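Local structure of alpha-14 giardin (Giardia lamblia, 3CHJ) at residues A[33-37]-A[309-314]; A[83-87]-A[118-122]; A[242-248]-A[276-282]. The protein binds calcium and may act as a calcium-regulated structural element linking the phospholipid bilayer to the underlying axoneme. All blocks are in the same frame, centred on the assembly; numbering follows the deposited sequence.

Contact 1 (A[33-37]-A[309-314]); sequences IEIAR and LLWEPV
Arg37 of helix 31-38 reaches across the C-terminal end of helix 301-310 and the turn that follows, so in this all-helical annexin fold an early helix is joined to the last one. The tight part of the contact is largely apolar. Ile33 carries CG2 anti to its backbone N, and that methyl meets Leu310 CD2 at 3.6 Å and Leu309 CD2 at 3.7 Å; the Ile33 and Leu310 side chains cross at about a right angle. Phe71 and Leu78 of helix 69-78 continue the packing around Ile33. The Arg37 guanidinium is also well covered: Leu309 CD1 sits 3.4 Å above its plane, offset toward the rim, with Leu309 O over the same face and Val314 CG2 over the opposite one. A bend at chi3 (84°) turns the group so that Arg37 NH1 makes a salt bridge of 3.1 Å to the syn side of Glu34 OE2. Only the water-bearing rim is looser. One water accepts from Arg37 NE and donates to the carbonyls of Leu310 and Glu312; a second joins NH2 to Pro313 O. Arg37 NH2 also bonds Glu312 O directly at 2.9 Å, fairly straight at 158°, arriving well above the carbonyl plane.

Contact 2 (A[83-87]-A[118-122]); sequences AQLLC and EIRQL
Ile119 and Cys87 illustrate how two helices can mesh through small bumps and shallow hollows. The segments 83-87 and 118-122, on helices 82-94 and 113-127, cross at -68° with axes 9.6 Å apart, and the backbones come nearest where Ala83 faces Ile119, with CA atoms 6.0 Å apart. Here the short Ala83 side chain leaves room for the CG2 methyl of Ile119, which settles 3.7 Å from Ala83 O and also touches Leu86 CB and CD1. The chi1 of Ile119 (68°) places CG1 in the crowded position between N and the carbonyl carbon and thereby sends CG2 across to the partner helix. One turn along, the shapes are reversed: Cys87 SG is the bump, lying 3.8 Å from Ile119 CB and 3.9 Å from Leu122 CG, in the dip between those two residues. Leu122 in turn pushes CD2 against the backbone between Ala83 and Gln84, 3.8 Å from Ala83 C. Ala83 CB closes the row, resting 3.9 Å from the carboxylate carbon CD of Glu118 at the solvent edge. The whole is a crossed helix-helix packing of the annexin fold, with residues 118-122 inside an annexin-family region.

Contact 3 (A[242-248]-A[276-282]); sequences DPCCAAA and CKGCKYY
Cys244 and Cys245 meet Tyr282 side by side, and the ring is the centre of the first shell. Cys245 SG lies 4.0 Å from the ring centroid of Tyr282, 32° off its normal, a sulfur-aromatic contact made obliquely; Cys244 CB touches Tyr282 CD2 at 3.6 Å. On the opposite side of the ring from the Cys245 sulfur, Tyr281 brings its CD2 over the centre, which leaves Tyr282 held between its chain neighbour and helix 243-254. The sulfur of Cys244 points elsewhere: held anti to its own carbonyl carbon (chi1 -69°), Cys244 SG is directed into the turn, 3.3 Å from Gly278 N and 3.7 Å from Cys276 CA. Deeper, Cys279 SG packs on Ala247 and Ala248, Ala247 CB also touches Cys276 CB, and Cys276 SG lies against Pro243.

The second shell fixes the ends. Asp242 is the N-cap of helix 243-254; its OD1 accepts from Cys244 N at 3.0 Å, the donor lying above the carboxylate plane, and so the first turn that carries both cysteines is pinned. Its other oxygen, OD2, is joined to Tyr282 OH through one water at 2.7 Å from each. Across the contact, a type I beta turn from Cys276 to Cys279 leads directly into helix 279-287, and the backbone bond from Tyr282 N to Gly278 O (3.0 Å) ties Tyr282 to that turn. Helix 227-241 packs on Ala246 through Leu235, Asp238 and Phe239, while Trp311, just beyond helix 301-310, packs on Ala247, Cys276 and Cys279.

How the contacts relate
Contact 1 spans most of the chain, joining helix 31-38 to the end of helix 301-310, and both other contacts form between its two halves in sequence: contact 2 closes first, then contact 3. Contacts 1 and 3 are neighbours, with centres about 15 Å apart, and they touch: Lys277 reaches Val314 O, Lys280 makes a salt bridge with Glu312, and Trp311 packs on Cys276 and Cys279. Contact 2 stands apart, its centre about 23 Å from each of the others and its nearest atoms about 11 Å away, on the opposite side of the chain's centre from contact 3. Local helix pairs are thus combined with one long-range closure that joins segments near the two ends of the modelled chain.

Contact 1 (A[33-37]-A[309-314])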
loop_
_atom_site.group_PDB
_atom_site.type_symbol
_atom_site.label_atom_id
_atom_site.label_comp_id
_atom_site.label_asym_id
_atom_site.label_seq_id
_atom_site.Cartn_x
_atom_site.Cartn_y
_atom_site.Cartn_z
ATOM N N ILE A 33 -11.721 14.548 -6.228
ATOM C CA ILE A 33 -10.305 14.248 -6.008
ATOM C C ILE A 33 -9.574 15.453 -5.425
ATOM O O ILE A 33 -8.756 15.308 -4.506
ATOM C CB ILE A 33 -9.633 13.778 -7.311
ATOM C CG1 ILE A 33 -10.318 12.521 -7.867
ATOM C CG2 ILE A 33 -8.149 13.549 -7.094
ATOM C CD1 ILE A 33 -10.366 11.299 -6.911
ATOM N N GLU A 34 -9.890 16.651 -5.930
ATOM C CA GLU A 34 -9.365 17.879 -5.329
ATOM C C GLU A 34 -9.705 17.978 -3.842
ATOM O O GLU A 34 -8.846 18.311 -3.006
ATOM C CB GLU A 34 -9.813 19.117 -6.122
ATOM C CG GLU A 34 -9.250 19.154 -7.554
ATOM C CD GLU A 34 -7.729 19.421 -7.640
ATOM O OE1 GLU A 34 -7.269 19.821 -8.737
ATOM O OE2 GLU A 34 -6.985 19.217 -6.652
ATOM N N ILE A 35 -10.942 17.636 -3.491
ATOM C CA ILE A 35 -11.358 17.645 -2.103
ATOM C C ILE A 35 -10.482 16.653 -1.286
ATOM O O ILE A 35 -9.986 16.974 -0.212
ATOM C CB ILE A 35 -12.873 17.342 -1.993
ATOM C CG1 ILE A 35 -13.690 18.543 -2.502
ATOM C CG2 ILE A 35 -13.281 17.053 -0.583
ATOM C CD1 ILE A 35 -15.178 18.212 -2.783
ATOM N N ALA A 36 -10.242 15.458 -1.832
ATOM C CA ALA A 36 -9.410 14.482 -1.125
ATOM C C ALA A 36 -7.991 14.969 -0.888
ATOM O O ALA A 36 -7.399 14.645 0.145
ATOM C CB ALA A 36 -9.385 13.134 -1.864
ATOM N N ARG A 37 -7.460 15.728 -1.844
ATOM C CA ARG A 37 -6.084 16.230 -1.773
ATOM C C ARG A 37 -5.950 17.456 -0.869
ATOM O O ARG A 37 -4.836 17.784 -0.438
ATOM C CB ARG A 37 -5.592 16.611 -3.157
ATOM C CG ARG A 37 -5.456 15.469 -4.108
ATOM C CD ARG A 37 -5.132 16.014 -5.475
ATOM N NE ARG A 37 -3.704 16.284 -5.674
ATOM C CZ ARG A 37 -3.205 17.352 -6.298
ATOM N NH1 ARG A 37 -3.998 18.336 -6.721
ATOM N NH2 ARG A 37 -1.890 17.471 -6.451
ATOM N N LEU A 309 -3.964 12.598 -10.960
ATOM C CA LEU A 309 -4.047 13.752 -10.067
ATOM C C LEU A 309 -3.673 13.407 -8.618
ATOM O O LEU A 309 -2.973 14.159 -7.939
ATOM C CB LEU A 309 -5.464 14.352 -10.127
ATOM C CG LEU A 309 -5.707 15.636 -9.338
ATOM C CD1 LEU A 309 -4.697 16.708 -9.709
ATOM C CD2 LEU A 309 -7.133 16.106 -9.612
ATOM N N LEU A 310 -4.134 12.262 -8.125
ATOM C CA LEU A 310 -3.836 11.885 -6.738
ATOM C C LEU A 310 -2.348 11.725 -6.514
ATOM O O LEU A 310 -1.839 12.065 -5.441
ATOM C CB LEU A 310 -4.543 10.570 -6.386
ATOM C CG LEU A 310 -6.039 10.770 -6.127
ATOM C CD1 LEU A 310 -6.785 9.409 -6.160
ATOM C CD2 LEU A 310 -6.284 11.487 -4.816
ATOM N N TRP A 311 -1.649 11.219 -7.528
ATOM C CA TRP A 311 -0.223 11.001 -7.420
ATOM C C TRP A 311 0.611 12.232 -7.763
ATOM O O TRP A 311 1.844 12.187 -7.717
ATOM C CB TRP A 311 0.171 9.799 -8.283
ATOM C CG TRP A 311 -0.134 8.510 -7.623
ATOM C CD1 TRP A 311 -1.066 7.577 -8.004
ATOM C CD2 TRP A 311 0.515 7.987 -6.469
ATOM N NE1 TRP A 311 -1.035 6.499 -7.133
ATOM C CE2 TRP A 311 -0.065 6.729 -6.187
ATOM C CE3 TRP A 311 1.519 8.472 -5.621
ATOM C CZ2 TRP A 311 0.342 5.948 -5.109
ATOM C CZ3 TRP A 311 1.919 7.701 -4.556
ATOM C CH2 TRP A 311 1.338 6.453 -4.302
ATOM N N GLU A 312 -0.051 13.326 -8.124
ATOM C CA GLU A 312 0.671 14.565 -8.317
ATOM C C GLU A 312 0.988 15.137 -6.936
ATOM O O GLU A 312 0.088 15.348 -6.120
ATOM C CB GLU A 312 -0.143 15.555 -9.154
ATOM C CG GLU A 312 0.665 16.756 -9.615
ATOM C CD GLU A 312 1.669 16.448 -10.737
ATOM O OE1 GLU A 312 2.256 17.427 -11.233
ATOM O OE2 GLU A 312 1.883 15.271 -11.146
ATOM N N PRO A 313 2.268 15.383 -6.663
ATOM C CA PRO A 313 2.650 15.939 -5.368
ATOM C C PRO A 313 1.839 17.191 -4.994
ATOM O O PRO A 313 1.714 18.127 -5.797
ATOM C CB PRO A 313 4.128 16.306 -5.570
ATOM C CG PRO A 313 4.590 15.391 -6.645
ATOM C CD PRO A 313 3.428 15.181 -7.554
ATOM N N VAL A 314 1.270 17.197 -3.790
ATOM C CA VAL A 314 0.710 18.431 -3.249
ATOM C C VAL A 314 1.894 19.201 -2.697
ATOM O O VAL A 314 2.685 18.654 -1.917
ATOM C CB VAL A 314 -0.353 18.192 -2.157
ATOM C CG1 VAL A 314 -0.776 19.521 -1.504
ATOM C CG2 VAL A 314 -1.587 17.521 -2.746
HETATM O O HOH W 1 -1.877 14.451 -4.493
HETATM O O HOH W 2 -0.267 19.721 -7.236
#

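Contact 2 (A[83-87]-A[118-122])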
loop_
_atom_site.group_PDB
_atom_site.type_symbol
_atom_site.label_atom_id
_atom_site.label_comp_id
_atom_site.label_asym_id
_atom_site.label_seq_id
_atom_site.Cartn_x
_atom_site.Cartn_y
_atom_site.Cartn_z
ATOM N N ALA A 83 -6.210 4.224 9.186
ATOM C CA ALA A 83 -6.314 2.998 9.967
ATOM C C ALA A 83 -7.603 2.253 9.641
ATOM O O ALA A 83 -7.611 1.024 9.549
ATOM C CB ALA A 83 -6.219 3.308 11.456
ATOM N N GLN A 84 -8.694 2.995 9.477
ATOM C CA GLN A 84 -9.981 2.414 9.116
ATOM C C GLN A 84 -9.910 1.737 7.737
ATOM O O GLN A 84 -10.336 0.595 7.567
ATOM C CB GLN A 84 -11.054 3.508 9.100
ATOM C CG GLN A 84 -12.445 2.964 8.903
ATOM C CD GLN A 84 -13.001 2.336 10.171
ATOM O OE1 GLN A 84 -12.715 2.788 11.285
ATOM N NE2 GLN A 84 -13.807 1.294 10.006
ATOM N N LEU A 85 -9.345 2.459 6.772
ATOM C CA LEU A 85 -9.155 1.934 5.447
ATOM C C LEU A 85 -8.358 0.618 5.501
ATOM O O LEU A 85 -8.781 -0.373 4.887
ATOM C CB LEU A 85 -8.461 2.972 4.558
ATOM C CG LEU A 85 -8.052 2.438 3.191
ATOM C CD1 LEU A 85 -9.289 2.098 2.381
ATOM C CD2 LEU A 85 -7.165 3.456 2.490
ATOM N N LEU A 86 -7.236 0.599 6.232
ATOM C CA LEU A 86 -6.417 -0.622 6.298
ATOM C C LEU A 86 -7.201 -1.812 6.845
ATOM O O LEU A 86 -7.114 -2.927 6.309
ATOM C CB LEU A 86 -5.150 -0.388 7.134
ATOM C CG LEU A 86 -4.235 0.746 6.649
ATOM C CD1 LEU A 86 -3.090 1.007 7.619
ATOM C CD2 LEU A 86 -3.689 0.470 5.264
ATOM N N CYS A 87 -7.972 -1.585 7.914
ATOM C CA CYS A 87 -8.777 -2.659 8.492
ATOM C C CYS A 87 -9.844 -3.146 7.509
ATOM O O CYS A 87 -10.063 -4.343 7.358
ATOM C CB CYS A 87 -9.468 -2.193 9.781
ATOM S SG CYS A 87 -8.329 -1.981 11.141
ATOM N N GLU A 118 -1.568 -0.216 15.798
ATOM C CA GLU A 118 -2.832 0.491 15.858
ATOM C C GLU A 118 -3.942 -0.336 15.212
ATOM O O GLU A 118 -5.047 -0.455 15.749
ATOM C CB GLU A 118 -2.701 1.849 15.163
ATOM C CG GLU A 118 -3.990 2.662 15.131
ATOM C CD GLU A 118 -3.854 4.017 14.412
ATOM O OE1 GLU A 118 -2.930 4.205 13.581
ATOM O OE2 GLU A 118 -4.707 4.894 14.674
ATOM N N ILE A 119 -3.659 -0.926 14.057
ATOM C CA ILE A 119 -4.724 -1.661 13.391
ATOM C C ILE A 119 -5.047 -3.023 14.006
ATOM O O ILE A 119 -6.143 -3.499 13.831
ATOM C CB ILE A 119 -4.574 -1.730 11.834
ATOM C CG1 ILE A 119 -3.374 -2.572 11.421
ATOM C CG2 ILE A 119 -4.543 -0.299 11.233
ATOM C CD1 ILE A 119 -3.363 -2.917 9.926
ATOM N N ARG A 120 -4.114 -3.630 14.751
ATOM C CA ARG A 120 -4.447 -4.861 15.477
ATOM C C ARG A 120 -5.609 -4.584 16.415
ATOM O O ARG A 120 -6.558 -5.344 16.476
ATOM C CB ARG A 120 -3.273 -5.370 16.317
ATOM C CG ARG A 120 -2.121 -5.881 15.498
ATOM C CD ARG A 120 -1.001 -6.266 16.458
ATOM N NE ARG A 120 0.171 -6.640 15.695
ATOM C CZ ARG A 120 1.418 -6.300 16.001
ATOM N NH1 ARG A 120 1.689 -5.559 17.084
ATOM N NH2 ARG A 120 2.393 -6.714 15.206
ATOM N N GLN A 121 -5.517 -3.462 17.120
ATOM C CA GLN A 121 -6.536 -3.090 18.095
ATOM C C GLN A 121 -7.840 -2.649 17.413
ATOM O O GLN A 121 -8.942 -3.121 17.762
ATOM C CB GLN A 121 -5.978 -1.967 18.984
ATOM C CG GLN A 121 -4.786 -2.418 19.850
ATOM C CD GLN A 121 -4.150 -1.300 20.681
ATOM O OE1 GLN A 121 -2.929 -1.091 20.634
ATOM N NE2 GLN A 121 -4.961 -0.602 21.461
ATOM N N LEU A 122 -7.699 -1.789 16.405
ATOM C CA LEU A 122 -8.867 -1.308 15.667
ATOM C C LEU A 122 -9.599 -2.447 14.973
ATOM O O LEU A 122 -10.833 -2.485 14.959
ATOM C CB LEU A 122 -8.496 -0.209 14.667
ATOM C CG LEU A 122 -9.700 0.401 13.947
ATOM C CD1 LEU A 122 -10.746 1.016 14.930
ATOM C CD2 LEU A 122 -9.236 1.438 12.939
#

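Contact 3 (A[242-248]-A[276-282])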
loop_
_atom_site.group_PDB
_atom_site.type_symbol
_atom_site.label_atom_id
_atom_site.label_comp_id
_atom_site.label_asym_id
_atom_site.label_seq_id
_atom_site.Cartn_x
_atom_site.Cartn_y
_atom_site.Cartn_z
ATOM N N ASP A 242 12.809 2.666 0.780
ATOM C CA ASP A 242 12.235 3.971 0.403
ATOM C C ASP A 242 10.773 3.774 -0.027
ATOM O O ASP A 242 10.539 3.298 -1.144
ATOM C CB ASP A 242 12.995 4.591 -0.749
ATOM C CG ASP A 242 12.539 6.021 -1.061
ATOM O OD1 ASP A 242 11.402 6.408 -0.693
ATOM O OD2 ASP A 242 13.320 6.749 -1.704
ATOM N N PRO A 243 9.813 4.094 0.863
ATOM C CA PRO A 243 8.388 3.949 0.533
ATOM C C PRO A 243 7.961 4.462 -0.841
ATOM O O PRO A 243 7.057 3.866 -1.438
ATOM C CB PRO A 243 7.687 4.728 1.646
ATOM C CG PRO A 243 8.582 4.448 2.849
ATOM C CD PRO A 243 9.984 4.562 2.266
ATOM N N CYS A 244 8.578 5.527 -1.356
ATOM C CA CYS A 244 8.197 6.055 -2.684
ATOM C C CYS A 244 8.507 5.064 -3.801
ATOM O O CYS A 244 7.745 4.936 -4.771
ATOM C CB CYS A 244 8.838 7.415 -2.970
ATOM S SG CYS A 244 8.169 8.713 -1.924
ATOM N N CYS A 245 9.607 4.330 -3.633
ATOM C CA CYS A 245 9.965 3.263 -4.554
ATOM C C CYS A 245 8.976 2.103 -4.457
ATOM O O CYS A 245 8.605 1.516 -5.482
ATOM C CB CYS A 245 11.373 2.779 -4.280
ATOM S SG CYS A 245 12.608 3.923 -4.962
ATOM N N ALA A 246 8.543 1.788 -3.235
ATOM C CA ALA A 246 7.537 0.746 -3.053
ATOM C C ALA A 246 6.222 1.083 -3.764
ATOM O O ALA A 246 5.610 0.216 -4.396
ATOM C CB ALA A 246 7.315 0.451 -1.559
ATOM N N ALA A 247 5.793 2.334 -3.655
ATOM C CA ALA A 247 4.564 2.766 -4.297
ATOM C C ALA A 247 4.725 2.657 -5.819
ATOM O O ALA A 247 3.839 2.165 -6.507
ATOM C CB ALA A 247 4.242 4.197 -3.897
ATOM N N ALA A 248 5.855 3.133 -6.352
ATOM C CA ALA A 248 6.106 3.026 -7.794
ATOM C C ALA A 248 6.111 1.586 -8.281
ATOM O O ALA A 248 5.551 1.277 -9.323
ATOM C CB ALA A 248 7.417 3.722 -8.175
ATOM N N CYS A 276 3.614 9.435 -0.096
ATOM C CA CYS A 276 4.631 8.997 -1.048
ATOM C C CYS A 276 4.725 9.911 -2.274
ATOM O O CYS A 276 4.549 9.468 -3.421
ATOM C CB CYS A 276 4.371 7.548 -1.475
ATOM S SG CYS A 276 4.605 6.319 -0.139
ATOM N N LYS A 277 5.062 11.166 -2.021
ATOM C CA LYS A 277 5.072 12.191 -3.058
ATOM C C LYS A 277 6.067 11.932 -4.180
ATOM O O LYS A 277 5.825 12.330 -5.326
ATOM C CB LYS A 277 5.301 13.567 -2.440
ATOM C CG LYS A 277 4.177 13.958 -1.490
ATOM C CD LYS A 277 4.331 15.384 -0.987
ATOM C CE LYS A 277 3.277 15.680 0.084
ATOM N NZ LYS A 277 3.072 17.145 0.280
ATOM N N GLY A 278 7.158 11.234 -3.870
ATOM C CA GLY A 278 8.150 10.958 -4.899
ATOM C C GLY A 278 7.813 9.808 -5.838
ATOM O O GLY A 278 8.624 9.451 -6.696
ATOM N N CYS A 279 6.620 9.232 -5.710
ATOM C CA CYS A 279 6.248 8.091 -6.554
ATOM C C CYS A 279 6.503 8.306 -8.043
ATOM O O CYS A 279 7.149 7.456 -8.699
ATOM C CB CYS A 279 4.789 7.729 -6.340
ATOM S SG CYS A 279 4.239 6.308 -7.343
ATOM N N LYS A 280 5.987 9.402 -8.601
ATOM C CA LYS A 280 6.159 9.614 -10.051
ATOM C C LYS A 280 7.629 9.745 -10.461
ATOM O O LYS A 280 8.046 9.207 -11.506
ATOM C CB LYS A 280 5.350 10.811 -10.558
ATOM C CG LYS A 280 3.829 10.625 -10.455
ATOM C CD LYS A 280 3.096 11.699 -11.299
ATOM C CE LYS A 280 1.580 11.627 -11.087
ATOM N NZ LYS A 280 0.823 12.654 -11.913
ATOM N N TYR A 281 8.405 10.444 -9.643
ATOM C CA TYR A 281 9.841 10.566 -9.885
ATOM C C TYR A 281 10.546 9.196 -9.928
ATOM O O TYR A 281 11.271 8.888 -10.880
ATOM C CB TYR A 281 10.451 11.453 -8.812
ATOM C CG TYR A 281 11.949 11.500 -8.855
ATOM C CD1 TYR A 281 12.604 12.333 -9.749
ATOM C CD2 TYR A 281 12.699 10.688 -8.020
ATOM C CE1 TYR A 281 13.997 12.364 -9.790
ATOM C CE2 TYR A 281 14.087 10.703 -8.055
ATOM C CZ TYR A 281 14.722 11.548 -8.942
ATOM O OH TYR A 281 16.107 11.585 -8.960
ATOM N N TYR A 282 10.322 8.372 -8.907
ATOM C CA TYR A 282 10.983 7.069 -8.880
ATOM C C TYR A 282 10.442 6.156 -9.959
ATOM O O TYR A 282 11.182 5.349 -10.497
ATOM C CB TYR A 282 10.907 6.421 -7.491
ATOM C CG TYR A 282 11.794 7.145 -6.518
ATOM C CD1 TYR A 282 13.178 6.974 -6.549
ATOM C CD2 TYR A 282 11.255 8.040 -5.585
ATOM C CE1 TYR A 282 14.003 7.667 -5.664
ATOM C CE2 TYR A 282 12.071 8.741 -4.697
ATOM C CZ TYR A 282 13.440 8.553 -4.743
ATOM O OH TYR A 282 14.256 9.225 -3.872
HETATM O O HOH W 3 13.002 9.375 -1.440
#